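Local coordinates for protein N-acetyltransferase (Staphylococcus aureus subsp. aureus, PDB 4LUA) that probably transfers an acetyl group from acetyl-coenzyme A to an amino group of its substrate, at residues F138-E144 against D156-Y162; E28-D32 against T120-N126; N12-Y18 against I44-N49; K54-F58 against T69-Q74. All blocks are in the same frame, centred on the assembly; numbering follows the deposited sequence. Where two conformers were deposited one is given.

Contact 1: F138-E144 against D156-Y162; sequences FDILGFE and DEHWLFY
A classic beta bulge shows how an antiparallel pair absorbs an extra residue without losing its hydrogen bonds. Strands 139-144 and 156-162, neighbours in a C-terminal beta hairpin of the GNAT fold, run at 143° with axes 4.3 Å apart. D139 N gives to F161 O (2.8 Å) and F161 N to D139 O (2.9 Å). At the bulge L141 (phi/psi -96/-56) and G142 (-178/-162) both face W159: W159 O accepts from L141 N at 2.7 Å and from G142 N at 3.1 Å, while W159 N gives to G142 O at 2.8 Å. Beyond it E144 N reaches E157 O (2.8 Å) and E157 N reaches E144 O (3.0 Å). On the other edge of strand 156-162, D156, H158, L160 and Y162 bond through their backbones to S124, I122, T120 and L118. E144 extends (chi1 and chi2 t) on the face of W159, so that OE1 accepts a hydrogen bond from W159 NE1 at 2.9 Å. D156 OD1 accepts from N146 N. At the other end the edge of Y162 meets the face of F138, centroids 5.5 Å apart. One carbonyl serving two amides thus keeps the inserted residue's backbone donor satisfied.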
# COMPACT_ATOMS: atom_id res chain seq x y z
N PHE A 138 -11.83 2.51 7.25
CA PHE A 138 -10.76 2.60 8.25
C PHE A 138 -11.04 3.72 9.24
O PHE A 138 -11.59 4.78 8.86
CB PHE A 138 -9.42 2.92 7.56
CG PHE A 138 -8.80 1.74 6.86
CD1 PHE A 138 -9.42 1.18 5.71
CD2 PHE A 138 -7.63 1.13 7.34
CE1 PHE A 138 -8.84 0.06 5.06
CE2 PHE A 138 -7.03 0.01 6.68
CZ PHE A 138 -7.69 -0.51 5.53
N ASP A 139 -10.63 3.51 10.49
CA ASP A 139 -10.82 4.50 11.57
C ASP A 139 -9.48 4.96 12.06
O ASP A 139 -8.46 4.28 11.92
CB ASP A 139 -11.56 3.83 12.71
CG ASP A 139 -13.06 3.65 12.40
OD1 ASP A 139 -13.61 4.33 11.49
OD2 ASP A 139 -13.70 2.84 13.09
N ILE A 140 -9.46 6.14 12.68
CA ILE A 140 -8.20 6.66 13.19
C ILE A 140 -7.72 5.88 14.43
O ILE A 140 -8.51 5.56 15.35
CB ILE A 140 -8.40 8.14 13.54
CG1 ILE A 140 -7.13 8.73 14.13
CG2 ILE A 140 -9.41 8.25 14.61
CD1 ILE A 140 -6.07 8.97 13.03
N LEU A 141 -6.44 5.49 14.41
CA LEU A 141 -5.79 4.88 15.57
C LEU A 141 -5.09 6.00 16.28
O LEU A 141 -5.29 6.23 17.50
CB LEU A 141 -4.78 3.82 15.04
CG LEU A 141 -4.18 2.93 16.15
CD1 LEU A 141 -3.68 1.60 15.53
CD2 LEU A 141 -3.02 3.61 16.94
N GLY A 142 -4.23 6.71 15.56
CA GLY A 142 -3.49 7.74 16.27
C GLY A 142 -2.56 8.55 15.39
O GLY A 142 -2.72 8.54 14.14
N PHE A 143 -1.61 9.23 16.00
CA PHE A 143 -0.72 10.18 15.31
C PHE A 143 0.65 9.96 15.90
O PHE A 143 0.86 10.04 17.15
CB PHE A 143 -1.18 11.63 15.54
CG PHE A 143 -0.21 12.70 15.04
CD1 PHE A 143 -0.22 13.07 13.69
CD2 PHE A 143 0.65 13.33 15.91
CE1 PHE A 143 0.69 14.08 13.23
CE2 PHE A 143 1.57 14.31 15.47
CZ PHE A 143 1.57 14.68 14.12
N GLU A 144 1.61 9.64 15.04
CA GLU A 144 2.96 9.38 15.49
C GLU A 144 3.93 10.44 14.92
O GLU A 144 4.00 10.63 13.71
CB GLU A 144 3.37 8.01 15.01
CG GLU A 144 4.74 7.62 15.63
CD GLU A 144 5.28 6.29 15.11
OE1 GLU A 144 4.61 5.59 14.31
OE2 GLU A 144 6.43 5.94 15.47
N ASP A 156 5.69 13.15 10.10
CA ASP A 156 4.70 12.63 11.05
C ASP A 156 3.62 11.85 10.28
O ASP A 156 3.35 12.13 9.11
CB ASP A 156 3.99 13.80 11.74
CG ASP A 156 4.92 14.72 12.46
OD1 ASP A 156 6.05 14.30 12.84
OD2 ASP A 156 4.52 15.92 12.64
N GLU A 157 3.02 10.84 10.91
CA GLU A 157 1.99 10.06 10.24
C GLU A 157 0.78 9.85 11.11
O GLU A 157 0.91 9.68 12.35
CB GLU A 157 2.52 8.69 9.86
CG GLU A 157 3.58 8.78 8.76
CD GLU A 157 3.95 7.46 8.27
OE1 GLU A 157 4.49 6.62 9.05
OE2 GLU A 157 3.71 7.22 7.06
N HIS A 158 -0.37 9.77 10.45
CA HIS A 158 -1.58 9.22 11.08
C HIS A 158 -1.55 7.71 10.88
O HIS A 158 -1.13 7.19 9.83
CB HIS A 158 -2.88 9.77 10.50
CG HIS A 158 -3.10 11.20 10.86
ND1 HIS A 158 -3.01 12.22 9.92
CD2 HIS A 158 -3.31 11.79 12.05
CE1 HIS A 158 -3.21 13.38 10.53
NE2 HIS A 158 -3.34 13.16 11.83
N TRP A 159 -2.03 6.97 11.89
CA TRP A 159 -2.21 5.55 11.74
C TRP A 159 -3.71 5.29 11.75
O TRP A 159 -4.44 5.84 12.56
CB TRP A 159 -1.61 4.83 12.98
CG TRP A 159 -0.13 4.72 12.87
CD1 TRP A 159 0.84 5.57 13.41
CD2 TRP A 159 0.56 3.71 12.12
NE1 TRP A 159 2.09 5.09 13.04
CE2 TRP A 159 1.96 3.98 12.25
CE3 TRP A 159 0.14 2.61 11.36
CZ2 TRP A 159 2.94 3.15 11.64
CZ3 TRP A 159 1.11 1.79 10.77
CH2 TRP A 159 2.50 2.09 10.92
N LEU A 160 -4.19 4.46 10.80
CA LEU A 160 -5.59 4.08 10.74
C LEU A 160 -5.68 2.57 10.78
O LEU A 160 -4.73 1.90 10.39
CB LEU A 160 -6.19 4.56 9.38
CG LEU A 160 -6.51 6.08 9.31
CD1 LEU A 160 -5.22 6.91 9.16
CD2 LEU A 160 -7.44 6.36 8.06
N PHE A 161 -6.83 2.06 11.16
CA PHE A 161 -7.00 0.61 11.20
C PHE A 161 -8.36 0.25 10.63
O PHE A 161 -9.32 1.04 10.68
CB PHE A 161 -6.89 0.07 12.64
CG PHE A 161 -8.06 0.43 13.52
CD1 PHE A 161 -9.21 -0.37 13.58
CD2 PHE A 161 -8.01 1.61 14.27
CE1 PHE A 161 -10.31 -0.00 14.41
CE2 PHE A 161 -9.10 1.98 15.11
CZ PHE A 161 -10.23 1.17 15.17
N TYR A 162 -8.47 -1.02 10.18
CA TYR A 162 -9.77 -1.57 9.80
C TYR A 162 -9.99 -2.79 10.68
O TYR A 162 -9.16 -3.72 10.71
CB TYR A 162 -9.74 -1.98 8.30
CG TYR A 162 -11.08 -2.43 7.80
CD1 TYR A 162 -11.55 -3.69 8.07
CD2 TYR A 162 -11.86 -1.58 7.00
CE1 TYR A 162 -12.80 -4.09 7.62
CE2 TYR A 162 -13.11 -1.97 6.54
CZ TYR A 162 -13.56 -3.23 6.86
OH TYR A 162 -14.81 -3.69 6.43

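Contact 2: E28-D32 against T120-N126; sequences EFTQD and TSIVSNN. With GOL (glycerol), chain B.
Backbone and asparagine side chain together dock a turn on a strand end: E28-Q31 forms a type I turn, V123-N126 another, the latter leading from strand 120-123 of the GNAT fold into helix 127-135. T30, buried most by the contact, lies with its CA 4.7 Å from that of I122. Its O accepts from V123 N at 2.9 Å, and its CG2 sits 4.2 Å from I122 CG1. Inside the turn E28 OE1 accepts from T30 N (2.8 Å) and T30 OG1 (2.6 Å; T30 chi1 p). V123 (chi1 t) points at the loop, CG2 3.7 Å from Q31 CA. N126 (chi1 t), the N-cap whose OD1 receives A129 N, turns ND2 to Q31 O at 3.0 Å and weakly to F29 O at 3.2 Å. One water joins Q31 NE2 to S121 OG, while Q31 OE1 accepts from Q37 N. A glycerol, probably from the crystallisation liquor, bonds to both segments: its O3 gives to F29 O and its O2 to N126 OD1, each at 2.8 Å.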
# COMPACT_ATOMS: atom_id res chain seq x y z
N GLU A 28 4.35 7.37 -3.59
CA GLU A 28 3.53 6.37 -2.88
C GLU A 28 2.25 7.03 -2.39
O GLU A 28 2.28 8.17 -1.93
CB GLU A 28 4.35 5.84 -1.69
CG GLU A 28 4.02 4.43 -1.21
CD GLU A 28 2.93 4.38 -0.16
OE1 GLU A 28 2.46 5.41 0.28
OE2 GLU A 28 2.57 3.23 0.23
N PHE A 29 1.11 6.32 -2.54
CA PHE A 29 -0.21 6.96 -2.33
C PHE A 29 -0.42 7.60 -0.94
O PHE A 29 -1.17 8.58 -0.85
CB PHE A 29 -1.25 5.84 -2.55
CG PHE A 29 -2.69 6.32 -2.48
CD1 PHE A 29 -3.29 6.84 -3.61
CD2 PHE A 29 -3.40 6.21 -1.29
CE1 PHE A 29 -4.67 7.27 -3.55
CE2 PHE A 29 -4.74 6.65 -1.24
CZ PHE A 29 -5.34 7.15 -2.35
N THR A 30 0.21 7.05 0.09
CA THR A 30 0.05 7.60 1.45
C THR A 30 1.18 8.47 1.87
O THR A 30 1.16 8.96 3.01
CB THR A 30 -0.05 6.46 2.50
OG1 THR A 30 1.16 5.67 2.56
CG2 THR A 30 -1.21 5.52 2.12
N GLN A 31 2.18 8.72 1.00
CA GLN A 31 3.32 9.55 1.39
C GLN A 31 3.24 10.91 0.72
O GLN A 31 2.14 11.43 0.48
CB GLN A 31 4.63 8.82 1.12
CG GLN A 31 4.64 7.52 1.89
CD GLN A 31 5.87 6.65 1.67
OE1 GLN A 31 6.76 6.90 0.83
NE2 GLN A 31 5.89 5.55 2.45
N ASP A 32 4.38 11.56 0.47
CA ASP A 32 4.31 12.93 -0.01
C ASP A 32 4.52 13.02 -1.53
O ASP A 32 5.16 12.17 -2.14
CB ASP A 32 5.39 13.74 0.74
CG ASP A 32 5.46 15.19 0.31
OD1 ASP A 32 4.56 15.96 0.75
OD2 ASP A 32 6.43 15.61 -0.42
N THR A 120 -2.81 0.99 8.31
CA THR A 120 -2.13 1.75 7.26
C THR A 120 -1.62 3.04 7.90
O THR A 120 -2.19 3.57 8.88
CB THR A 120 -3.15 2.06 6.07
OG1 THR A 120 -2.40 2.47 4.91
CG2 THR A 120 -4.20 3.14 6.44
N SER A 121 -0.51 3.58 7.37
CA SER A 121 0.07 4.82 7.87
C SER A 121 0.03 5.86 6.74
O SER A 121 0.19 5.51 5.56
CB SER A 121 1.55 4.64 8.35
OG SER A 121 2.27 4.04 7.25
N ILE A 122 -0.25 7.12 7.13
CA ILE A 122 -0.45 8.17 6.08
C ILE A 122 0.29 9.40 6.56
O ILE A 122 0.13 9.87 7.71
CB ILE A 122 -1.97 8.50 5.93
CG1 ILE A 122 -2.76 7.22 5.61
CG2 ILE A 122 -2.19 9.55 4.80
CD1 ILE A 122 -4.29 7.48 5.50
N VAL A 123 1.12 10.00 5.69
CA VAL A 123 1.78 11.22 6.11
C VAL A 123 0.77 12.28 6.52
O VAL A 123 -0.33 12.41 5.92
CB VAL A 123 2.68 11.73 4.98
CG1 VAL A 123 3.12 13.17 5.23
CG2 VAL A 123 3.90 10.77 4.83
N SER A 124 1.11 13.03 7.55
CA SER A 124 0.06 13.77 8.25
C SER A 124 -0.73 14.83 7.51
O SER A 124 -1.86 15.10 7.92
CB SER A 124 0.58 14.29 9.57
OG SER A 124 1.51 15.30 9.32
N ASN A 125 -0.17 15.42 6.46
CA ASN A 125 -0.99 16.43 5.76
C ASN A 125 -1.58 15.85 4.47
O ASN A 125 -2.23 16.60 3.73
CB ASN A 125 -0.12 17.64 5.45
CG ASN A 125 1.08 17.28 4.59
OD1 ASN A 125 1.53 16.11 4.54
ND2 ASN A 125 1.64 18.30 3.91
N ASN A 126 -1.45 14.54 4.26
CA ASN A 126 -2.06 13.90 3.08
C ASN A 126 -3.54 13.59 3.35
O ASN A 126 -3.94 12.43 3.56
CB ASN A 126 -1.28 12.66 2.64
CG ASN A 126 -1.70 12.15 1.30
OD1 ASN A 126 -2.82 12.45 0.80
ND2 ASN A 126 -0.84 11.31 0.71
C1 GOL B . -5.43 11.36 -2.98
O1 GOL B . -6.21 12.53 -3.36
C2 GOL B . -3.95 11.73 -2.79
O2 GOL B . -3.83 12.76 -1.79
C3 GOL B . -3.11 10.45 -2.44
O3 GOL B . -1.74 10.82 -2.38
O HOH W 1 3.90 5.33 4.81
O HOH W 2 4.47 17.97 2.67

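Contact 3: N12-Y18 against I44-N49; sequences NNDFNEY and IHDILN
I44-N49 packs against N12-Y18 through apolar side chains, with an asparagine pair at the margin. I44 (chi1 m, chi2 t) points at the partner and places CG2 3.5 Å from F15 CD2 and 3.6 Å from Y18 CD2, so one methyl touches both rings; F15 and Y18 both take chi1 t. H45 follows, its N at the edge of the F15 ring, 4.0 Å from CE2, and its CD2 3.5 Å from N12 OD1. I47 (chi1 p, chi2 t) brings CD1 to 3.4 Å from Y18 OH. In the GNAT fold these are the helices between the first and second strands, and here they pack together over the N-terminal sheet: Y18 and I47 both also touch V57 on strand 55-62 and Y88 on strand 83-91. L48 (chi1 m, chi2 t) lies opposite the start of the other segment, its CA 5.1 Å from that of N12, and sends CD1 to 3.6 Å from F15 CA and 4.3 Å from Y18 CB. There N12-D14 forms a 3-10 turn, with F15 N bonded to N12 O at 3.0 Å, before helix 15-25 begins. Finally N49 accepts at OD1 a hydrogen bond from N12 ND2 of 3.1 Å.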
# COMPACT_ATOMS: atom_id res chain seq x y z
N ASN A 12 8.45 -13.22 -7.82
CA ASN A 12 9.77 -12.80 -8.30
C ASN A 12 9.82 -12.56 -9.79
O ASN A 12 10.60 -11.71 -10.32
CB ASN A 12 10.77 -13.91 -8.03
CG ASN A 12 10.99 -14.15 -6.56
OD1 ASN A 12 11.68 -13.36 -5.90
ND2 ASN A 12 10.42 -15.24 -6.03
N ASN A 13 8.99 -13.33 -10.49
CA ASN A 13 8.94 -13.22 -11.93
C ASN A 13 8.32 -11.93 -12.41
O ASN A 13 8.33 -11.65 -13.62
CB ASN A 13 8.22 -14.40 -12.54
CG ASN A 13 9.14 -15.60 -12.74
OD1 ASN A 13 10.15 -15.78 -12.02
ND2 ASN A 13 8.81 -16.42 -13.74
N ASP A 14 7.78 -11.13 -11.49
CA ASP A 14 7.22 -9.83 -11.85
C ASP A 14 8.14 -8.69 -11.51
O ASP A 14 7.77 -7.48 -11.70
CB ASP A 14 5.85 -9.65 -11.18
CG ASP A 14 4.89 -10.74 -11.61
OD1 ASP A 14 4.72 -10.90 -12.87
OD2 ASP A 14 4.42 -11.53 -10.75
N PHE A 15 9.34 -9.05 -11.06
CA PHE A 15 10.32 -8.04 -10.68
C PHE A 15 10.44 -6.86 -11.70
O PHE A 15 10.27 -5.68 -11.35
CB PHE A 15 11.69 -8.70 -10.49
CG PHE A 15 12.74 -7.75 -10.06
CD1 PHE A 15 13.43 -6.98 -11.00
CD2 PHE A 15 13.08 -7.65 -8.73
CE1 PHE A 15 14.45 -6.09 -10.61
CE2 PHE A 15 14.08 -6.76 -8.31
CZ PHE A 15 14.76 -5.98 -9.25
N ASN A 16 10.73 -7.20 -12.96
CA ASN A 16 10.95 -6.18 -14.00
C ASN A 16 9.80 -5.19 -14.08
O ASN A 16 10.02 -3.95 -13.96
CB ASN A 16 11.27 -6.83 -15.37
CG ASN A 16 12.60 -7.56 -15.35
OD1 ASN A 16 13.48 -7.21 -14.56
ND2 ASN A 16 12.76 -8.60 -16.22
N GLU A 17 8.58 -5.74 -14.12
CA GLU A 17 7.39 -4.92 -14.28
C GLU A 17 7.15 -4.10 -13.01
O GLU A 17 6.75 -2.90 -13.08
CB GLU A 17 6.20 -5.83 -14.64
CG GLU A 17 6.28 -6.48 -16.06
CD GLU A 17 7.30 -7.63 -16.22
OE1 GLU A 17 7.64 -8.34 -15.23
OE2 GLU A 17 7.75 -7.84 -17.38
N TYR A 18 7.41 -4.73 -11.87
CA TYR A 18 7.12 -4.05 -10.61
C TYR A 18 8.06 -2.86 -10.59
O TYR A 18 7.68 -1.71 -10.27
CB TYR A 18 7.36 -5.00 -9.44
CG TYR A 18 7.01 -4.39 -8.09
CD1 TYR A 18 5.77 -4.60 -7.53
CD2 TYR A 18 7.96 -3.64 -7.40
CE1 TYR A 18 5.47 -4.04 -6.31
CE2 TYR A 18 7.68 -3.09 -6.17
CZ TYR A 18 6.42 -3.30 -5.63
OH TYR A 18 6.09 -2.71 -4.40
N ILE A 44 12.73 -4.73 -3.48
CA ILE A 44 11.78 -5.30 -4.42
C ILE A 44 11.89 -6.83 -4.37
O ILE A 44 10.90 -7.55 -4.21
CB ILE A 44 11.97 -4.72 -5.85
CG1 ILE A 44 11.71 -3.20 -5.87
CG2 ILE A 44 11.08 -5.45 -6.90
CD1 ILE A 44 11.75 -2.58 -7.30
N HIS A 45 13.13 -7.35 -4.50
CA HIS A 45 13.29 -8.79 -4.40
C HIS A 45 12.72 -9.39 -3.11
O HIS A 45 12.03 -10.42 -3.13
CB HIS A 45 14.77 -9.22 -4.54
CG HIS A 45 14.98 -10.71 -4.45
ND1 HIS A 45 15.54 -11.32 -3.35
CD2 HIS A 45 14.69 -11.70 -5.33
CE1 HIS A 45 15.58 -12.63 -3.55
NE2 HIS A 45 15.07 -12.89 -4.74
N ASP A 46 13.03 -8.73 -1.99
CA ASP A 46 12.63 -9.22 -0.68
C ASP A 46 11.10 -9.27 -0.55
O ASP A 46 10.56 -10.23 0.01
CB ASP A 46 13.21 -8.33 0.42
CG ASP A 46 14.74 -8.49 0.57
OD1 ASP A 46 15.32 -9.48 0.05
OD2 ASP A 46 15.35 -7.62 1.24
N ILE A 47 10.39 -8.28 -1.08
CA ILE A 47 8.92 -8.34 -0.93
C ILE A 47 8.29 -9.34 -1.91
O ILE A 47 7.27 -9.99 -1.58
CB ILE A 47 8.23 -6.96 -0.98
CG1 ILE A 47 8.36 -6.31 -2.36
CG2 ILE A 47 8.74 -6.06 0.15
CD1 ILE A 47 7.32 -5.23 -2.55
N LEU A 48 8.90 -9.48 -3.09
CA LEU A 48 8.31 -10.43 -4.05
C LEU A 48 8.63 -11.93 -3.73
O LEU A 48 7.91 -12.82 -4.17
CB LEU A 48 8.78 -10.08 -5.47
CG LEU A 48 8.28 -8.72 -6.02
CD1 LEU A 48 8.95 -8.45 -7.37
CD2 LEU A 48 6.78 -8.77 -6.15
N ASN A 49 9.69 -12.18 -2.97
CA ASN A 49 10.17 -13.53 -2.62
C ASN A 49 9.50 -14.15 -1.39
O ASN A 49 8.70 -13.45 -0.69
CB ASN A 49 11.69 -13.43 -2.36
CG ASN A 49 12.43 -14.75 -2.57
OD1 ASN A 49 12.13 -15.53 -3.48
ND2 ASN A 49 13.42 -15.00 -1.71

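Contact 4: K54-F58 against T69-Q74; sequences KCIVF and TAALEQ
Regular antiparallel pairing, the textbook form of a beta hairpin, is seen where strand 55-58 runs against strand 69-74. Their axes approach to 4.7 Å at 167°, and the register sets C55 against E73, I56 against L72, V57 against A71 and F58 against A70. The pairs of I56 and F58 are hydrogen-bonded, those of C55 and V57 non-hydrogen-bonded, with CA atoms 4.2 Å apart in both of these. I56 N gives to L72 O at 3.0 Å and L72 N to I56 O at 2.9 Å; F58 N gives to A70 O at 2.9 Å and A70 N to F58 O at 3.2 Å. Q74 N extends the series to K54 O (2.9 Å). F58 O takes a second bond, from T69 OG1 at 2.7 Å, with T69 in the t rotamer. On the face of I56, F58, A70 and L72, I56 CG2 lies 3.8 Å from L72 CB, and the F58 ring (chi1 m) brings CE2 to 4.3 Å from the same CB. On the other face C55 SG and V57 CG2 each stand 4.1 Å from A71 CB. The hairpin forms the centre of the four-stranded N-terminal sheet of the GNAT fold. Helix 96-112 packs on the F58 and L72 face, where F105 and Y109 meet F58 edge-to-face, while helix 15-25 brings Y18 onto V57 and T69, and strand 83-91 flanks strand 65-75.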
# COMPACT_ATOMS: atom_id res chain seq x y z
N LYS A 54 6.71 -12.82 5.95
CA LYS A 54 5.42 -12.79 5.24
C LYS A 54 5.03 -11.39 4.70
O LYS A 54 4.76 -10.41 5.42
CB LYS A 54 4.28 -13.43 6.05
CG LYS A 54 3.01 -13.82 5.23
CD LYS A 54 3.14 -15.20 4.51
CE LYS A 54 3.19 -15.07 2.96
NZ LYS A 54 2.03 -15.69 2.23
N CYS A 55 4.99 -11.36 3.39
CA CYS A 55 4.62 -10.18 2.64
C CYS A 55 4.02 -10.72 1.38
O CYS A 55 4.70 -11.47 0.65
CB CYS A 55 5.88 -9.43 2.23
SG CYS A 55 5.57 -7.84 1.53
N ILE A 56 2.78 -10.37 1.11
CA ILE A 56 2.17 -10.74 -0.14
C ILE A 56 1.95 -9.45 -0.94
O ILE A 56 1.51 -8.43 -0.40
CB ILE A 56 0.84 -11.51 0.04
CG1 ILE A 56 0.29 -11.91 -1.33
CG2 ILE A 56 -0.22 -10.66 0.68
CD1 ILE A 56 -0.81 -12.93 -1.27
N VAL A 57 2.30 -9.48 -2.21
CA VAL A 57 2.23 -8.30 -3.08
C VAL A 57 1.20 -8.48 -4.17
O VAL A 57 1.15 -9.51 -4.85
CB VAL A 57 3.63 -8.05 -3.73
CG1 VAL A 57 3.59 -6.78 -4.62
CG2 VAL A 57 4.72 -7.96 -2.64
N PHE A 58 0.35 -7.46 -4.35
CA PHE A 58 -0.71 -7.55 -5.36
C PHE A 58 -0.49 -6.53 -6.45
O PHE A 58 -0.05 -5.37 -6.13
CB PHE A 58 -2.05 -7.23 -4.66
CG PHE A 58 -2.33 -8.14 -3.48
CD1 PHE A 58 -2.59 -9.48 -3.75
CD2 PHE A 58 -2.36 -7.68 -2.15
CE1 PHE A 58 -2.83 -10.38 -2.69
CE2 PHE A 58 -2.63 -8.57 -1.08
CZ PHE A 58 -2.86 -9.90 -1.35
N THR A 69 -0.14 -1.15 -7.45
CA THR A 69 0.27 -2.24 -6.56
C THR A 69 0.08 -1.83 -5.11
O THR A 69 0.09 -0.63 -4.80
CB THR A 69 1.78 -2.60 -6.79
OG1 THR A 69 2.12 -3.78 -6.03
CG2 THR A 69 2.79 -1.46 -6.49
N ALA A 70 -0.09 -2.85 -4.24
CA ALA A 70 0.09 -2.63 -2.79
C ALA A 70 0.51 -3.97 -2.20
O ALA A 70 0.25 -5.01 -2.81
CB ALA A 70 -1.23 -2.09 -2.16
N ALA A 71 1.16 -3.91 -1.03
CA ALA A 71 1.65 -5.10 -0.34
C ALA A 71 1.00 -5.16 1.07
O ALA A 71 0.67 -4.15 1.70
CB ALA A 71 3.15 -5.02 -0.26
N LEU A 72 0.79 -6.39 1.53
CA LEU A 72 0.27 -6.62 2.84
C LEU A 72 1.42 -7.34 3.55
O LEU A 72 1.77 -8.49 3.22
CB LEU A 72 -0.99 -7.50 2.70
CG LEU A 72 -1.72 -7.86 3.96
CD1 LEU A 72 -2.09 -6.58 4.74
CD2 LEU A 72 -2.97 -8.72 3.63
N GLU A 73 1.97 -6.67 4.56
CA GLU A 73 3.15 -7.20 5.27
C GLU A 73 2.68 -7.63 6.65
O GLU A 73 2.05 -6.85 7.38
CB GLU A 73 4.26 -6.13 5.35
CG GLU A 73 5.48 -6.62 6.18
CD GLU A 73 6.61 -5.60 6.31
OE1 GLU A 73 7.68 -5.96 6.85
OE2 GLU A 73 6.42 -4.43 5.89
N GLN A 74 2.96 -8.87 7.03
CA GLN A 74 2.69 -9.28 8.39
C GLN A 74 3.95 -9.02 9.24
O GLN A 74 5.04 -9.59 8.95
CB GLN A 74 2.32 -10.78 8.43
CG GLN A 74 1.20 -11.15 9.41
CD GLN A 74 0.19 -12.16 8.83
OE1 GLN A 74 0.20 -12.45 7.63
NE2 GLN A 74 -0.68 -12.69 9.69

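From the N terminus, contact 3 is the first to close, joining helices 15-25 and 41-48 across a loop with 25 residues between its segments. Segment 28-32 lies within that loop, but its partner 120-126 comes much later, so contact 2 crosses contact 3. Nested inside the long loop of contact 2 is contact 4, the hairpin of the N-terminal sheet; it touches contact 3, where Y18 and I47 meet C55, V57 and T69. After contact 2 has closed, contact 1 forms the C-terminal hairpin and meets contact 2 directly, since strands 117-123 and 153-163 are sheet neighbours. Contact 2 therefore ties the N-terminal helical region to the C-terminal sheet, about 23 Å from contact 3 between centres.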